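Local structure of ABC transporter sugar binding protein (Xanthomonas axonopodis pv. citri, 3UOR) at residues P118-P123 with P342-W347; A111-V116 with L320-S325. The protein probably binds maltose or a related sugar in the periplasm and delivers it to an ABC transporter in the inner membrane. All blocks are in the same frame, centred on the assembly; numbering follows the deposited sequence.

Contact 1. Residues P118-P123 with P342-W347; sequences PADYFP and PRRSTW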
loop_
_atom_site.group_PDB
_atom_site.type_symbol
_atom_site.label_atom_id
_atom_site.label_comp_id
_atom_site.label_asym_id
_atom_site.label_seq_id
_atom_site.Cartn_x
_atom_site.Cartn_y
_atom_site.Cartn_z
ATOM N N PRO A 118 -13.452 2.248 -15.363
ATOM C CA PRO A 118 -12.507 1.272 -14.815
ATOM C C PRO A 118 -11.238 1.179 -15.634
ATOM O O PRO A 118 -10.178 0.918 -15.071
ATOM C CB PRO A 118 -13.274 -0.043 -14.899
ATOM C CG PRO A 118 -14.725 0.372 -14.891
ATOM C CD PRO A 118 -14.747 1.632 -15.705
ATOM N N ALA A 119 -11.326 1.393 -16.943
ATOM C CA ALA A 119 -10.139 1.247 -17.786
ATOM C C ALA A 119 -9.094 2.321 -17.480
ATOM O O ALA A 119 -7.937 2.194 -17.869
ATOM C CB ALA A 119 -10.522 1.287 -19.284
ATOM N N ASP A 120 -9.499 3.387 -16.797
ATOM C CA ASP A 120 -8.558 4.473 -16.481
ATOM C C ASP A 120 -7.858 4.245 -15.132
ATOM O O ASP A 120 -6.963 5.004 -14.756
ATOM C CB ASP A 120 -9.290 5.813 -16.474
ATOM C CG ASP A 120 -8.358 7.007 -16.338
ATOM O OD1 ASP A 120 -8.640 7.885 -15.480
ATOM O OD2 ASP A 120 -7.351 7.063 -17.077
ATOM N N TYR A 121 -8.268 3.198 -14.406
ATOM C CA TYR A 121 -7.686 2.901 -13.096
ATOM C C TYR A 121 -6.534 1.907 -13.217
ATOM O O TYR A 121 -6.583 0.968 -14.012
ATOM C CB TYR A 121 -8.751 2.329 -12.144
ATOM C CG TYR A 121 -9.659 3.386 -11.552
ATOM C CD1 TYR A 121 -9.515 3.787 -10.240
ATOM C CD2 TYR A 121 -10.649 4.003 -12.317
ATOM C CE1 TYR A 121 -10.330 4.757 -9.697
ATOM C CE2 TYR A 121 -11.474 4.980 -11.771
ATOM C CZ TYR A 121 -11.311 5.345 -10.466
ATOM O OH TYR A 121 -12.116 6.302 -9.892
ATOM N N PHE A 122 -5.484 2.102 -12.439
ATOM C CA PHE A 122 -4.379 1.151 -12.507
ATOM C C PHE A 122 -4.937 -0.246 -12.222
ATOM O O PHE A 122 -5.728 -0.424 -11.300
ATOM C CB PHE A 122 -3.258 1.557 -11.554
ATOM C CG PHE A 122 -2.710 2.934 -11.830
ATOM C CD1 PHE A 122 -1.949 3.172 -12.962
ATOM C CD2 PHE A 122 -2.963 3.986 -10.964
ATOM C CE1 PHE A 122 -1.429 4.436 -13.229
ATOM C CE2 PHE A 122 -2.458 5.256 -11.222
ATOM C CZ PHE A 122 -1.700 5.485 -12.371
ATOM N N PRO A 123 -4.576 -1.228 -13.056
ATOM C CA PRO A 123 -5.278 -2.519 -12.993
ATOM C C PRO A 123 -5.082 -3.235 -11.651
ATOM O O PRO A 123 -6.051 -3.759 -11.124
ATOM C CB PRO A 123 -4.676 -3.318 -14.162
ATOM C CG PRO A 123 -3.356 -2.638 -14.450
ATOM C CD PRO A 123 -3.580 -1.178 -14.140
ATOM N N PRO A 342 -5.528 7.054 -7.833
ATOM C CA PRO A 342 -5.596 5.670 -8.322
ATOM C C PRO A 342 -5.902 5.580 -9.804
ATOM O O PRO A 342 -6.106 4.460 -10.268
ATOM C CB PRO A 342 -6.775 5.091 -7.541
ATOM C CG PRO A 342 -7.673 6.245 -7.331
ATOM C CD PRO A 342 -6.781 7.475 -7.190
ATOM N N ARG A 343 -5.934 6.701 -10.533
ATOM C CA ARG A 343 -6.296 6.650 -11.966
ATOM C C ARG A 343 -5.374 7.463 -12.877
ATOM O O ARG A 343 -4.831 8.469 -12.466
ATOM C CB ARG A 343 -7.773 7.044 -12.195
ATOM C CG ARG A 343 -8.170 8.421 -11.702
ATOM C CD ARG A 343 -9.682 8.683 -11.863
ATOM N NE ARG A 343 -10.149 8.414 -13.223
ATOM C CZ ARG A 343 -11.395 8.645 -13.639
ATOM N NH1 ARG A 343 -12.293 9.181 -12.812
ATOM N NH2 ARG A 343 -11.748 8.340 -14.882
ATOM N N ARG A 344 -5.199 7.012 -14.114
ATOM C CA ARG A 344 -4.218 7.620 -15.005
ATOM C C ARG A 344 -4.523 9.054 -15.329
ATOM O O ARG A 344 -3.615 9.864 -15.484
ATOM C CB ARG A 344 -4.126 6.857 -16.315
ATOM C CG ARG A 344 -3.704 5.466 -16.107
ATOM C CD ARG A 344 -3.093 4.898 -17.339
ATOM N NE ARG A 344 -2.839 3.489 -17.079
ATOM C CZ ARG A 344 -3.785 2.566 -17.122
ATOM N NH1 ARG A 344 -5.030 2.916 -17.432
ATOM N NH2 ARG A 344 -3.488 1.302 -16.860
ATOM N N SER A 345 -5.798 9.386 -15.443
ATOM C CA SER A 345 -6.101 10.728 -15.908
ATOM C C SER A 345 -5.764 11.780 -14.851
ATOM O O SER A 345 -5.414 12.906 -15.183
ATOM C CB SER A 345 -7.530 10.845 -16.470
ATOM O OG SER A 345 -8.506 10.668 -15.474
ATOM N N THR A 346 -5.832 11.417 -13.576
ATOM C CA THR A 346 -5.412 12.367 -12.553
ATOM C C THR A 346 -3.917 12.598 -12.673
ATOM O O THR A 346 -3.437 13.698 -12.443
ATOM C CB THR A 346 -5.709 11.875 -11.156
ATOM O OG1 THR A 346 -7.084 11.513 -11.083
ATOM C CG2 THR A 346 -5.444 12.980 -10.145
ATOM N N TRP A 347 -3.194 11.546 -13.052
ATOM C CA TRP A 347 -1.743 11.614 -13.189
ATOM C C TRP A 347 -1.319 12.453 -14.386
ATOM O O TRP A 347 -0.171 12.883 -14.452
ATOM C CB TRP A 347 -1.132 10.208 -13.264
ATOM C CG TRP A 347 -0.957 9.613 -11.867
ATOM C CD1 TRP A 347 -1.858 8.859 -11.184
ATOM C CD2 TRP A 347 0.163 9.796 -10.988
ATOM N NE1 TRP A 347 -1.363 8.533 -9.942
ATOM C CE2 TRP A 347 -0.126 9.110 -9.794
ATOM C CE3 TRP A 347 1.386 10.468 -11.100
ATOM C CZ2 TRP A 347 0.766 9.061 -8.725
ATOM C CZ3 TRP A 347 2.270 10.426 -10.035
ATOM C CH2 TRP A 347 1.954 9.721 -8.860
HETATM O O HOH W 1 -6.203 5.388 -18.891
#

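Contact 2. Residues A111-V116 with L320-S325; sequences ARSKIV and LIEYLS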
loop_
_atom_site.group_PDB
_atom_site.type_symbol
_atom_site.label_atom_id
_atom_site.label_comp_id
_atom_site.label_asym_id
_atom_site.label_seq_id
_atom_site.Cartn_x
_atom_site.Cartn_y
_atom_site.Cartn_z
ATOM N N ALA A 111 -20.952 1.342 -14.033
ATOM C CA ALA A 111 -21.384 1.181 -15.412
ATOM C C ALA A 111 -22.199 2.375 -15.898
ATOM O O ALA A 111 -22.189 2.693 -17.088
ATOM C CB ALA A 111 -22.195 -0.118 -15.572
ATOM N N ARG A 112 -22.906 3.027 -14.982
ATOM C CA ARG A 112 -23.728 4.179 -15.335
ATOM C C ARG A 112 -23.004 5.490 -15.091
ATOM O O ARG A 112 -23.604 6.554 -15.202
ATOM C CB ARG A 112 -25.017 4.150 -14.533
ATOM C CG ARG A 112 -25.838 2.879 -14.813
ATOM C CD ARG A 112 -27.182 2.897 -14.112
ATOM N NE ARG A 112 -28.158 1.966 -14.702
ATOM C CZ ARG A 112 -29.276 1.575 -14.084
ATOM N NH1 ARG A 112 -29.550 2.016 -12.857
ATOM N NH2 ARG A 112 -30.120 0.734 -14.680
ATOM N N SER A 113 -21.723 5.422 -14.732
ATOM C CA SER A 113 -20.987 6.637 -14.404
ATOM C C SER A 113 -20.009 6.990 -15.501
ATOM O O SER A 113 -19.161 6.173 -15.882
ATOM C CB SER A 113 -20.229 6.487 -13.082
ATOM O OG SER A 113 -19.336 7.578 -12.904
ATOM N N LYS A 114 -20.133 8.211 -16.002
ATOM C CA LYS A 114 -19.179 8.750 -16.960
ATOM C C LYS A 114 -17.834 8.943 -16.269
ATOM O O LYS A 114 -16.785 8.583 -16.808
ATOM C CB LYS A 114 -19.673 10.096 -17.493
ATOM C CG LYS A 114 -18.774 10.716 -18.559
ATOM C CD LYS A 114 -18.885 9.967 -19.890
ATOM C CE LYS A 114 -18.038 10.623 -20.986
ATOM N NZ LYS A 114 -18.347 12.071 -21.177
ATOM N N ILE A 115 -17.881 9.500 -15.062
ATOM C CA ILE A 115 -16.675 9.900 -14.354
ATOM C C ILE A 115 -15.791 8.701 -13.979
ATOM O O ILE A 115 -14.597 8.713 -14.197
ATOM C CB ILE A 115 -17.010 10.744 -13.111
ATOM C CG1 ILE A 115 -17.338 12.185 -13.533
ATOM C CG2 ILE A 115 -15.836 10.750 -12.130
ATOM C CD1 ILE A 115 -18.307 12.866 -12.579
ATOM N N VAL A 116 -16.402 7.648 -13.469
ATOM C CA VAL A 116 -15.671 6.473 -13.047
ATOM C C VAL A 116 -15.568 5.433 -14.142
ATOM O O VAL A 116 -16.464 4.614 -14.336
ATOM C CB VAL A 116 -16.328 5.847 -11.829
ATOM C CG1 VAL A 116 -15.498 4.646 -11.333
ATOM C CG2 VAL A 116 -16.482 6.899 -10.746
ATOM N N LEU A 320 -21.361 11.270 -4.051
ATOM C CA LEU A 320 -20.219 11.682 -3.255
ATOM C C LEU A 320 -18.959 10.920 -3.682
ATOM O O LEU A 320 -17.872 11.495 -3.776
ATOM C CB LEU A 320 -20.493 11.480 -1.766
ATOM C CG LEU A 320 -19.261 11.571 -0.885
ATOM C CD1 LEU A 320 -18.609 12.926 -1.008
ATOM C CD2 LEU A 320 -19.628 11.280 0.554
ATOM N N ILE A 321 -19.106 9.632 -3.966
ATOM C CA ILE A 321 -17.943 8.811 -4.293
ATOM C C ILE A 321 -17.415 9.188 -5.663
ATOM O O ILE A 321 -16.200 9.240 -5.899
ATOM C CB ILE A 321 -18.265 7.313 -4.266
ATOM C CG1 ILE A 321 -18.432 6.828 -2.824
ATOM C CG2 ILE A 321 -17.142 6.527 -4.901
ATOM C CD1 ILE A 321 -18.711 5.354 -2.730
ATOM N N GLU A 322 -18.351 9.476 -6.554
ATOM C CA GLU A 322 -18.044 9.888 -7.904
ATOM C C GLU A 322 -17.287 11.200 -7.874
ATOM O O GLU A 322 -16.302 11.355 -8.587
ATOM C CB GLU A 322 -19.335 10.051 -8.697
ATOM C CG GLU A 322 -19.115 10.117 -10.183
ATOM C CD GLU A 322 -20.420 10.265 -10.944
ATOM O OE1 GLU A 322 -21.039 11.342 -10.849
ATOM O OE2 GLU A 322 -20.817 9.311 -11.634
ATOM N N TYR A 323 -17.746 12.134 -7.042
ATOM C CA TYR A 323 -17.071 13.424 -6.871
ATOM C C TYR A 323 -15.618 13.204 -6.448
ATOM O O TYR A 323 -14.700 13.805 -7.009
ATOM C CB TYR A 323 -17.802 14.281 -5.832
ATOM C CG TYR A 323 -17.080 15.558 -5.447
ATOM C CD1 TYR A 323 -17.216 16.717 -6.200
ATOM C CD2 TYR A 323 -16.272 15.601 -4.321
ATOM C CE1 TYR A 323 -16.552 17.884 -5.841
ATOM C CE2 TYR A 323 -15.599 16.754 -3.957
ATOM C CZ TYR A 323 -15.739 17.889 -4.715
ATOM O OH TYR A 323 -15.059 19.025 -4.334
ATOM N N LEU A 324 -15.416 12.323 -5.470
ATOM C CA LEU A 324 -14.078 12.040 -4.968
ATOM C C LEU A 324 -13.277 11.247 -5.988
ATOM O O LEU A 324 -12.075 11.072 -5.827
ATOM C CB LEU A 324 -14.141 11.291 -3.642
ATOM C CG LEU A 324 -14.667 12.133 -2.485
ATOM C CD1 LEU A 324 -14.775 11.288 -1.227
ATOM C CD2 LEU A 324 -13.760 13.337 -2.263
ATOM N N SER A 325 -13.953 10.781 -7.041
ATOM C CA SER A 325 -13.278 10.104 -8.152
ATOM C C SER A 325 -12.928 11.028 -9.328
ATOM O O SER A 325 -12.328 10.579 -10.307
ATOM C CB SER A 325 -14.119 8.944 -8.668
ATOM O OG SER A 325 -14.468 8.067 -7.623
HETATM O O HOH W 2 -21.378 10.173 -14.896
#

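Contact 1. Residues P118-P123 with P342-W347
Asp-120 reaches Arg-343, Ser-345 and, through a water, Arg-344. Its CG lies anti to the backbone N (chi1 -172°), which carries the carboxylate across to the other segment. OD1 takes three bonds and a weak fourth from Arg-343 NH2. Arg-343 NE forms a salt bridge with Asp-120 OD1 at 2.8 Å, on the anti lone pair. Ser-345 N donates to the syn lone pair, and Ser-345 OG from that side but 28° out of plane. These bonds probably keep Asp-120 ionised. Arg-343 NH1 turns to the carbonyls of Ile-115 and Ser-325. Arg-343 CB stands over the centre of the Tyr-121 ring, 4.0 Å from its centroid, a CH-pi contact. Between Tyr-121 and Arg-343 the backbones make a single beta bridge, joining two loops 219 residues apart in this solute-binding protein fold. Arg-344 N donates almost straight to Asp-120 O, at 2.7 Å. The extended Arg-344 chain runs back past Asp-120. Its NH1 reaches Ala-119 O in the guanidinium plane, 3.0 Å away, while NE pairs with Glu-366. Phe-122 N donates to Pro-342 O at 3.3 Å. The edge of the Phe-122 ring points at the five-membered ring of Trp-347, in an offset edge-to-face pair with planes at 70°.

Contact 2. Residues A111-V116 with L320-S325
Glu-322 meets Ser-113, Ile-115 and Val-116 from the last turn of helix 314-324. One residue earlier, Ile-321 turns its side chain to strand 303-307, with Leu-305 and Ile-307. The CG of Glu-322 is anti to the backbone N (chi1 -165°), and the chain stays extended beyond it. This brings the carboxylate to the loop. Ser-113 OG donates to Glu-322 OE2 at 2.6 Å, from the anti side and 25° out of the carboxylate plane. The same OG accepts from Val-116 N at 3.0 Å, in a nearly straight bond. This is an ST motif, and it holds the turn 113-116 in shape. A water accepts from Lys-114 N and donates a weak bond to Glu-322 OE2. Trp-318 NE1 also makes a weak bond to that oxygen. Ile-115 crosses Glu-322 at about a right angle, with its CB 3.7 Å from Glu-322 CG. Its CD1 lies 3.6 Å from OE1 of the same glutamate. Tyr-323 and Leu-324 face the other way, onto helix 327-337. Ser-325 closes the segment just after the helix. Its CB packs 3.8 Å from Val-116 CG2, and its OG bonds back to Ile-321 O at 2.7 Å. The direct polar link between the segments is thus one short serine-carboxylate bond, with a weak water bridge beside it and aliphatic contacts around it. Since Ser-113 OG gives its proton to Glu-322 and accepts from Val-116 N, the ST motif sets the serine for the glutamate, which is probably ionised.

Contacts 1 and 2 join the same two regions of the chain, and their centres lie 13 Å apart. Segments 111-116 and 118-123 belong to one loop between helices 107-111 and 123-127. Segments 320-325 and 342-347 flank helix 327-337. Arg-343 of contact 1 ties into both segments of contact 2. Its NH1 bridges them, 2.7 Å from Ile-115 O and 2.9 Å from Ser-325 O, both probable hydrogen bonds. Tyr-121 packs beside it, with OH 3.5 Å from Ser-325 CB and 4.0 Å from Val-116 CG1. The segments of the two contacts alternate along the chain, and both contacts lie on the same side of its centre.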